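Local coordinates for sugar kinase, pfkB family (Thermotoga maritima, PDB 2AJR) that probably phosphorylates a sugar phosphate such as fructose 1-phosphate at the expense of ATP, as a member of the pfkB family of carbohydrate kinases, at the interface of chains A and B. Residues are numbered along the deposited sequence; one frame, centred on the assembly and turned at random. Chains: chain A/B, sugar kinase, pfkB family.

The interface of chains A and B. Residues chain A 32, 119-120; chain B 32-36, 38.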
# COMPACT_ATOMS: atom_id res chain seq x y z
N PHE A 32 -1.21 -16.05 5.58
CA PHE A 32 -0.44 -14.84 5.72
C PHE A 32 0.21 -14.81 7.09
O PHE A 32 -0.46 -14.89 8.14
CB PHE A 32 -1.35 -13.63 5.54
CG PHE A 32 -0.65 -12.31 5.73
CD1 PHE A 32 0.49 -12.00 5.00
CD2 PHE A 32 -1.14 -11.38 6.64
CE1 PHE A 32 1.14 -10.79 5.17
CE2 PHE A 32 -0.52 -10.15 6.81
CZ PHE A 32 0.63 -9.85 6.08
N THR A 119 -5.83 -8.42 8.35
CA THR A 119 -4.84 -7.51 8.87
C THR A 119 -5.07 -6.24 8.07
O THR A 119 -4.99 -6.26 6.84
CB THR A 119 -3.45 -8.07 8.62
OG1 THR A 119 -3.43 -9.41 9.08
CG2 THR A 119 -2.39 -7.26 9.34
N ALA A 120 -5.40 -5.14 8.76
CA ALA A 120 -5.78 -3.90 8.06
C ALA A 120 -4.88 -2.77 8.49
O ALA A 120 -4.52 -2.67 9.66
CB ALA A 120 -7.25 -3.56 8.33
N PHE B 32 4.10 -5.54 14.63
CA PHE B 32 3.15 -5.87 13.56
C PHE B 32 2.73 -7.34 13.63
O PHE B 32 3.57 -8.23 13.53
CB PHE B 32 3.80 -5.59 12.20
CG PHE B 32 2.90 -5.91 11.02
CD1 PHE B 32 1.64 -5.31 10.89
CD2 PHE B 32 3.32 -6.81 10.04
CE1 PHE B 32 0.82 -5.61 9.81
CE2 PHE B 32 2.49 -7.10 8.96
CZ PHE B 32 1.24 -6.50 8.85
N GLN B 33 1.43 -7.58 13.75
CA GLN B 33 0.91 -8.92 13.79
C GLN B 33 -0.32 -9.09 12.90
O GLN B 33 -1.10 -8.15 12.66
CB GLN B 33 0.51 -9.30 15.23
CG GLN B 33 1.64 -9.17 16.27
CD GLN B 33 2.87 -9.99 15.95
OE1 GLN B 33 2.80 -10.98 15.22
NE2 GLN B 33 4.02 -9.57 16.48
N VAL B 34 -0.48 -10.33 12.46
CA VAL B 34 -1.60 -10.74 11.67
C VAL B 34 -2.87 -10.49 12.45
O VAL B 34 -2.88 -10.61 13.67
CB VAL B 34 -1.43 -12.24 11.30
CG1 VAL B 34 -2.77 -12.95 11.17
CG2 VAL B 34 -0.63 -12.36 10.04
N ASN B 35 -3.93 -10.12 11.74
CA ASN B 35 -5.31 -10.11 12.29
C ASN B 35 -5.66 -8.92 13.18
O ASN B 35 -6.56 -9.00 14.00
CB ASN B 35 -5.62 -11.43 13.02
CG ASN B 35 -7.12 -11.72 13.09
OD1 ASN B 35 -7.92 -11.22 12.31
ND2 ASN B 35 -7.50 -12.53 14.06
N ARG B 36 -4.98 -7.80 13.01
CA ARG B 36 -5.31 -6.59 13.76
C ARG B 36 -5.44 -5.40 12.80
O ARG B 36 -4.91 -5.44 11.69
CB ARG B 36 -4.24 -6.31 14.85
CG ARG B 36 -3.78 -7.55 15.63
CD ARG B 36 -3.42 -7.22 17.10
NE ARG B 36 -2.44 -6.12 17.20
CZ ARG B 36 -1.17 -6.23 17.63
NH1 ARG B 36 -0.67 -7.40 18.03
NH2 ARG B 36 -0.39 -5.14 17.67
N TYR B 38 -4.58 -1.46 12.20
CA TYR B 38 -3.57 -0.50 12.61
C TYR B 38 -3.93 0.86 12.07
O TYR B 38 -4.00 1.03 10.87
CB TYR B 38 -2.23 -0.91 12.04
CG TYR B 38 -1.70 -2.18 12.64
CD1 TYR B 38 -0.91 -2.15 13.78
CD2 TYR B 38 -1.99 -3.42 12.07
CE1 TYR B 38 -0.43 -3.30 14.35
CE2 TYR B 38 -1.51 -4.59 12.64
CZ TYR B 38 -0.73 -4.53 13.78
OH TYR B 38 -0.23 -5.67 14.36
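A:Thr119 meets the loop of chain B with both branches of its side chain, the hydroxyl taking a backbone N-H and the methyl an aromatic rim. OG1 accepts a hydrogen bond from B:Asn35 N at 2.8 Å, almost straight at 175°. The torsion that sets OG1 beside its own backbone N (chi1 -50°) leaves CG2 anti to that N, directed at B:Phe32, whose ring offers its far rim: CE1 lies 3.7 Å from CG2, with CZ equally near. One short side chain thus reads a polar and an apolar neighbour together.

Next along the strand, A:Ala120 contributes through its backbone. Its N donates to B:Arg36 O at 3.0 Å, and its O receives B:Tyr38 N at 2.8 Å, a more bent bond (147°). Because both bonds use main-chain atoms, this two-way pairing exemplifies a partner chain extending a strand edge and should depend little on side-chain identity. The same carbonyl oxygen lies in plane at the edge of the B:Tyr38 ring, 3.6 Å from CD2.

Beyond the threonine, B:Val34 lies alongside A:Phe32, the two side chains running antiparallel, with CG2 of the valine 3.6 Å from ring atom CD2. A:Thr119 OG1 lies at the edge of that phenylalanine ring, in its plane, so the hydroxyl is bordered by apolar groups of both chains.

Behind this first shell, B:Tyr38 fastens the loop to itself. Its phenol OH accepts from B:Gln33 N at 2.6 Å and donates to a lone pair of B:Gln33 O, in the carbonyl plane, clasping the turn that presents B:Val34 and B:Asn35. One face of the B:Arg36 guanidinium lies over the same OH, which sits toward the guanidinium's rim.

Two-fold symmetry repeats the patch with the chains exchanged, consistent with a dimer. It pairs strand 117-122 of chain A edge to edge with the start of strand 37-39 of chain B; in pfkB kinases such strands commonly form a lid, and here the two lids appear to clasp.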